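Local structure of 3-keto-5-aminohexanoate cleavage protein (Archaeoglobus fulgidus, 3LOT) at residues N183-F186 against M187-G191; T222-L226 against I227-N231. The protein probably cleaves 3-keto-5-aminohexanoate or a related beta-keto acid, as a zinc-dependent TIM-barrel enzyme of the BKACE family. All coordinates share one frame; numbering follows the deposited sequence. Where two conformers were deposited one is given.

Contact 1 of 2, residues N183-F186 against M187-G191; sequences NTAF and MFHEG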
ATOM      1  N   ASN D 183      -0.946  19.328  -2.033  1.00 11.94           N
ATOM      2  CA  ASN D 183      -0.842  20.745  -2.404  1.00 12.33           C
ATOM      3  C   ASN D 183      -0.917  20.905  -3.945  1.00 12.51           C
ATOM      4  O   ASN D 183      -1.621  21.804  -4.460  1.00 11.96           O
ATOM      5  CB  ASN D 183       0.438  21.411  -1.888  1.00 11.32           C
ATOM      6  CG  ASN D 183       0.540  21.489  -0.347  1.00 13.86           C
ATOM      7  OD1 ASN D 183      -0.404  21.149   0.391  1.00 14.99           O
ATOM      8  ND2 ASN D 183       1.740  21.912   0.145  1.00 13.53           N
ATOM      9  N   THR D 184      -0.179  20.040  -4.663  1.00 12.85           N
ATOM     10  CA  THR D 184      -0.174  20.056  -6.123  1.00 13.09           C
ATOM     11  C   THR D 184      -1.572  19.861  -6.742  1.00 13.84           C
ATOM     12  O   THR D 184      -1.974  20.627  -7.651  1.00 12.33           O
ATOM     13  CB  THR D 184       0.846  19.059  -6.662  1.00 14.29           C
ATOM     14  OG1 THR D 184       2.144  19.413  -6.145  1.00 14.63           O
ATOM     15  CG2 THR D 184       0.820  19.019  -8.200  1.00 10.16           C
ATOM     16  N   ALA D 185      -2.314  18.876  -6.224  1.00 13.56           N
ATOM     17  CA  ALA D 185      -3.692  18.623  -6.654  1.00 13.23           C
ATOM     18  C   ALA D 185      -4.564  19.843  -6.465  1.00 13.15           C
ATOM     19  O   ALA D 185      -5.322  20.218  -7.346  1.00 12.29           O
ATOM     20  CB  ALA D 185      -4.304  17.458  -5.911  1.00 11.43           C
ATOM     21  N   PHE D 186      -4.419  20.479  -5.309  1.00 13.46           N
ATOM     22  CA  PHE D 186      -5.218  21.643  -4.992  1.00 12.55           C
ATOM     23  C   PHE D 186      -4.960  22.775  -5.979  1.00 12.03           C
ATOM     24  O   PHE D 186      -5.907  23.360  -6.481  1.00 11.06           O
ATOM     25  CB  PHE D 186      -4.957  22.077  -3.554  1.00 11.74           C
ATOM     26  CG  PHE D 186      -5.557  23.409  -3.191  1.00 13.12           C
ATOM     27  CD1 PHE D 186      -6.881  23.515  -2.818  1.00 13.80           C
ATOM     28  CD2 PHE D 186      -4.783  24.544  -3.187  1.00  9.44           C
ATOM     29  CE1 PHE D 186      -7.430  24.750  -2.446  1.00 15.81           C
ATOM     30  CE2 PHE D 186      -5.313  25.760  -2.813  1.00 13.81           C
ATOM     31  CZ  PHE D 186      -6.636  25.867  -2.441  1.00 14.84           C
HETATM   32  N   MSE D 187      -3.693  23.085  -6.233  1.00 12.28           N
HETATM   33  CA  MSE D 187      -3.327  24.172  -7.151  1.00 12.94           C
HETATM   34  C   MSE D 187      -3.739  23.874  -8.587  1.00 12.90           C
HETATM   35  O   MSE D 187      -4.129  24.782  -9.337  1.00 12.06           O
HETATM   36  CB  MSE D 187      -1.813  24.428  -7.107  1.00 12.46           C
HETATM   37  CG  MSE D 187      -1.251  25.002  -5.776  1.00 16.12           C
HETATM   38 SE   MSE D 187      -2.050  26.699  -5.310  0.75 18.43          SE
HETATM   39  CE  MSE D 187      -1.104  27.734  -6.669  1.00 17.10           C
ATOM     40  N   PHE D 188      -3.674  22.597  -8.951  1.00 13.42           N
ATOM     41  CA  PHE D 188      -4.191  22.118 -10.247  1.00 14.12           C
ATOM     42  C   PHE D 188      -5.682  22.322 -10.307  1.00 14.36           C
ATOM     43  O   PHE D 188      -6.165  22.966 -11.217  1.00 13.81           O
ATOM     44  CB  PHE D 188      -3.770  20.650 -10.463  1.00 14.01           C
ATOM     45  CG  PHE D 188      -4.433  19.944 -11.618  1.00 16.79           C
ATOM     46  CD1 PHE D 188      -4.508  20.507 -12.867  1.00 14.25           C
ATOM     47  CD2 PHE D 188      -4.908  18.637 -11.453  1.00 19.09           C
ATOM     48  CE1 PHE D 188      -5.092  19.818 -13.933  1.00 19.58           C
ATOM     49  CE2 PHE D 188      -5.496  17.952 -12.518  1.00 20.33           C
ATOM     50  CZ  PHE D 188      -5.572  18.548 -13.762  1.00 19.55           C
ATOM     51  N   HIS D 189      -6.414  21.848  -9.304  1.00 15.58           N
ATOM     52  CA  HIS D 189      -7.862  21.921  -9.383  1.00 17.15           C
ATOM     53  C   HIS D 189      -8.372  23.337  -9.208  1.00 16.62           C
ATOM     54  O   HIS D 189      -9.453  23.683  -9.671  1.00 17.42           O
ATOM     55  CB  HIS D 189      -8.533  20.951  -8.405  1.00 18.24           C
ATOM     56  CG  HIS D 189      -8.223  19.516  -8.714  1.00 22.16           C
ATOM     57  ND1 HIS D 189      -8.010  18.569  -7.735  1.00 22.20           N
ATOM     58  CD2 HIS D 189      -8.019  18.888  -9.899  1.00 23.52           C
ATOM     59  CE1 HIS D 189      -7.714  17.415  -8.309  1.00 24.35           C
ATOM     60  NE2 HIS D 189      -7.726  17.577  -9.618  1.00 24.45           N
ATOM     61  N   GLU D 190      -7.561  24.181  -8.604  1.00 15.81           N
ATOM     62  CA  GLU D 190      -7.891  25.592  -8.467  1.00 15.75           C
ATOM     63  C   GLU D 190      -7.607  26.397  -9.742  1.00 15.49           C
ATOM     64  O   GLU D 190      -7.934  27.565  -9.830  1.00 14.68           O
ATOM     65  CB  GLU D 190      -7.117  26.175  -7.279  1.00 16.07           C
ATOM     66  CG  GLU D 190      -7.659  25.737  -5.944  1.00 16.14           C
ATOM     67  CD  GLU D 190      -9.020  26.289  -5.618  1.00 21.87           C
ATOM     68  OE1 GLU D 190      -9.184  27.525  -5.716  1.00 24.30           O
ATOM     69  OE2 GLU D 190      -9.930  25.501  -5.229  1.00 21.99           O
ATOM     70  N   GLY D 191      -7.023  25.742 -10.737  1.00 15.06           N
ATOM     71  CA  GLY D 191      -6.758  26.359 -12.008  1.00 15.69           C
ATOM     72  C   GLY D 191      -5.405  27.027 -12.139  1.00 15.79           C
ATOM     73  O   GLY D 191      -5.200  27.699 -13.103  1.00 16.27           O
TER
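The final turns of helix 178-189, the crossover helix of a beta-alpha-beta unit in the TIM barrel, bring F186 against E190 and M187. Four successive i to i+4 bonds run through this helix end. The first three are nearly straight, as in M187 N to N183 O (3.0 Å), whereas the last, E190 N to F186 O, is more bent at 139° though still 2.8 Å long. G191, with positive phi, then closes a Schellman motif, its N bonded to F188 O.

F186 has CG anti to its own backbone N (chi1 170°), which lays the ring alongside the last turn. E190 CG sits over the middle of one ring face, 3.7 Å from the F186 centroid, in a CH-pi contact; the E190 chain, bent at chi2, turns its carboxylate so that its plane lies 17° from that of the ring, with OE2 3.8 Å from F186 CE1. M187, a selenomethionine, reaches the same ring obliquely, its SE 4.1 Å from F186 CD2, in a Met-aromatic contact. F154 of helix 154-166 also meets the F186 ring edge-to-face, and L206 of a second subunit packs on it. Replacing F186 by an alanine would probably leave the E190 methylene without the ring face it covers, take one aromatic neighbour from M187, and open a gap toward F154 and L206 of the second subunit.

One residue before E190, H189 lays its imidazole face over A185 O, with ND1 3.2 Å from that oxygen but poorly angled for a bond. The side chains therefore meet here through CH-pi, Met-aromatic and van der Waals contact, while directional hydrogen bonding is left to the backbone.

Contact 2 of 2, residues T222-L226 against I227-N231; sequences TADRL and IGREN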
ATOM      1  N   THR D 222      -0.361   8.339  -4.892  1.00 13.29           N
ATOM      2  CA  THR D 222      -1.096   9.536  -4.456  1.00 13.06           C
ATOM      3  C   THR D 222      -1.342  10.473  -5.640  1.00 13.38           C
ATOM      4  O   THR D 222      -2.442  11.001  -5.813  1.00 14.77           O
ATOM      5  CB  THR D 222      -0.371  10.272  -3.296  1.00 12.91           C
ATOM      6  OG1 THR D 222      -0.213   9.365  -2.209  1.00  9.83           O
ATOM      7  CG2 THR D 222      -1.146  11.518  -2.839  1.00 11.38           C
ATOM      8  N   ALA D 223      -0.313  10.692  -6.449  1.00 13.86           N
ATOM      9  CA  ALA D 223      -0.453  11.522  -7.657  1.00 13.42           C
ATOM     10  C   ALA D 223      -1.490  10.929  -8.638  1.00 13.70           C
ATOM     11  O   ALA D 223      -2.350  11.656  -9.170  1.00 14.51           O
ATOM     12  CB  ALA D 223       0.922  11.714  -8.348  1.00 12.19           C
ATOM     13  N   ASP D 224      -1.428   9.625  -8.871  1.00 13.47           N
ATOM     14  CA  ASP D 224      -2.430   8.965  -9.723  1.00 13.30           C
ATOM     15  C   ASP D 224      -3.851   9.247  -9.231  1.00 13.62           C
ATOM     16  O   ASP D 224      -4.746   9.616 -10.027  1.00 13.23           O
ATOM     17  CB  ASP D 224      -2.229   7.445  -9.744  1.00 13.31           C
ATOM     18  CG  ASP D 224      -1.038   6.977 -10.563  1.00 14.26           C
ATOM     19  OD1 ASP D 224      -0.423   7.773 -11.311  1.00 12.86           O
ATOM     20  OD2 ASP D 224      -0.723   5.745 -10.472  1.00 14.83           O
ATOM     21  N   ARG D 225      -4.071   9.109  -7.929  0.60 13.10           N
ATOM     22  CA  ARG D 225      -5.412   9.150  -7.405  0.60 13.21           C
ATOM     23  C   ARG D 225      -5.949  10.572  -7.240  0.60 13.80           C
ATOM     24  O   ARG D 225      -7.142  10.777  -7.329  0.60 12.76           O
ATOM     25  CB  ARG D 225      -5.458   8.443  -6.063  0.60 13.76           C
ATOM     26  CG  ARG D 225      -6.837   8.228  -5.531  0.60 15.18           C
ATOM     27  CD  ARG D 225      -6.753   7.505  -4.190  0.60 15.06           C
ATOM     28  NE  ARG D 225      -5.893   8.210  -3.239  0.60 14.86           N
ATOM     29  CZ  ARG D 225      -6.306   9.224  -2.445  0.60 11.62           C
ATOM     30  NH1 ARG D 225      -7.564   9.692  -2.504  0.60  9.51           N
ATOM     31  NH2 ARG D 225      -5.456   9.786  -1.611  0.60  4.81           N
ATOM     32  N   LEU D 226      -5.083  11.530  -6.923  1.00 14.16           N
ATOM     33  CA  LEU D 226      -5.508  12.963  -6.807  1.00 14.14           C
ATOM     34  C   LEU D 226      -5.543  13.694  -8.131  1.00 13.88           C
ATOM     35  O   LEU D 226      -6.411  14.527  -8.328  1.00 13.99           O
ATOM     36  CB  LEU D 226      -4.618  13.728  -5.847  1.00 12.96           C
ATOM     37  CG  LEU D 226      -4.535  13.155  -4.440  1.00 11.60           C
ATOM     38  CD1 LEU D 226      -3.663  14.101  -3.579  1.00 10.32           C
ATOM     39  CD2 LEU D 226      -5.942  13.023  -3.799  1.00 12.16           C
ATOM     40  N   ILE D 227      -4.607  13.386  -9.024  1.00 14.52           N
ATOM     41  CA  ILE D 227      -4.333  14.195 -10.232  1.00 15.51           C
ATOM     42  C   ILE D 227      -4.865  13.493 -11.469  1.00 15.68           C
ATOM     43  O   ILE D 227      -5.543  14.113 -12.283  1.00 16.23           O
ATOM     44  CB  ILE D 227      -2.820  14.545 -10.338  1.00 15.78           C
ATOM     45  CG1 ILE D 227      -2.457  15.520  -9.192  1.00 15.76           C
ATOM     46  CG2 ILE D 227      -2.467  15.070 -11.731  1.00 17.11           C
ATOM     47  CD1 ILE D 227      -0.973  15.580  -8.839  1.00 12.37           C
ATOM     48  N   GLY D 228      -4.672  12.183 -11.499  1.00 16.66           N
ATOM     49  CA  GLY D 228      -5.091  11.317 -12.574  1.00 17.25           C
ATOM     50  C   GLY D 228      -3.899  11.007 -13.443  1.00 17.58           C
ATOM     51  O   GLY D 228      -3.194  11.925 -13.884  1.00 16.93           O
ATOM     52  N   ARG D 229      -3.706   9.729 -13.721  1.00 18.29           N
ATOM     53  CA  ARG D 229      -2.576   9.257 -14.517  1.00 20.04           C
ATOM     54  C   ARG D 229      -2.418  10.012 -15.841  1.00 20.32           C
ATOM     55  O   ARG D 229      -1.304  10.356 -16.246  1.00 21.03           O
ATOM     56  CB  ARG D 229      -2.770   7.788 -14.845  1.00 21.15           C
ATOM     57  CG  ARG D 229      -2.700   6.828 -13.664  1.00 25.51           C
ATOM     58  CD  ARG D 229      -3.169   5.433 -14.116  1.00 31.37           C
ATOM     59  NE  ARG D 229      -2.737   4.328 -13.231  1.00 35.73           N
ATOM     60  CZ  ARG D 229      -3.312   3.977 -12.069  1.00 40.68           C
ATOM     61  NH1 ARG D 229      -4.349   4.663 -11.571  1.00 41.93           N
ATOM     62  NH2 ARG D 229      -2.833   2.929 -11.372  1.00 42.44           N
ATOM     63  N   GLU D 230      -3.542  10.285 -16.503  1.00 20.05           N
ATOM     64  CA  GLU D 230      -3.516  10.891 -17.832  1.00 20.02           C
ATOM     65  C   GLU D 230      -3.104  12.378 -17.723  1.00 20.20           C
ATOM     66  O   GLU D 230      -2.754  12.973 -18.727  1.00 19.42           O
ATOM     67  CB  GLU D 230      -4.869  10.676 -18.564  1.00 20.25           C
ATOM     68  N   ASN D 231      -3.056  12.939 -16.497  1.00 18.69           N
ATOM     69  CA  ASN D 231      -2.824  14.365 -16.324  1.00 18.18           C
ATOM     70  C   ASN D 231      -1.400  14.753 -15.900  1.00 17.68           C
ATOM     71  O   ASN D 231      -1.122  15.930 -15.758  1.00 17.14           O
ATOM     72  CB  ASN D 231      -3.844  14.947 -15.340  1.00 18.01           C
ATOM     73  CG  ASN D 231      -5.265  14.905 -15.866  1.00 20.63           C
ATOM     74  OD1 ASN D 231      -6.220  14.692 -15.108  1.00 24.29           O
ATOM     75  ND2 ASN D 231      -5.419  15.105 -17.140  1.00 17.09           N
TER
HETATM   76  O   HOH W   1      -6.041   7.886 -12.554  1.00 18.68           O
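D224 and R229 meet where helix 213-226 of the barrel gives way to the turn leading into strand 232-238. The carboxylate stacks on the guanidinium, the two planes 27° apart, with D224 OD2 over the centre of one face. No N-H of R229 points at that oxygen, which lies well out of the guanidinium plane; the salt bridge to R229 NH2 is long, at 3.6 Å, and a matter of charges only. The R229 chain, extended from CG to NE, runs past the acid and brings CG to 3.4 Å from D224 OD1.

The acid is positioned from outside: OD1 accepts a hydrogen bond from Y232 and OD2 pairs with K220, so R229 is probably a secondary partner for its charge. R229 also packs on R225 of a third subunit.

At the helix end, I227 N bonds to A223 O (2.8 Å), and G228 N makes weak bonds to A223 O and D224 O. Positive phi at G228 turns the chain away from the helix, at backbone angles that would jam a CB against I227 O. I227 packs on strand 197-203. A water bridges the turn, accepting from R229 N at 3.2 Å and donating weakly to D224 O.

In the fold
Contacts 1 and 2 lie at the C-terminal ends of helices 178-189 and 213-226, contact 2 running on into the turn that follows; the centres of the two contacts are about 12 Å apart. Their apolar sides meet: A185 CB lies 3.7 Å from L226 CB, and T184 CG2 is 3.9 Å from I227 CD1. H189 CE1 comes to 3.2 Å from L226 O. Strand 197-203 lies beneath both, with L197 and L199 touched by T184 of the first and I227 of the second. Both also reach other subunits of the tetramer. Each centre is about 21 Å from the centre of the chain, away from the zinc site of H50, H52 and E262.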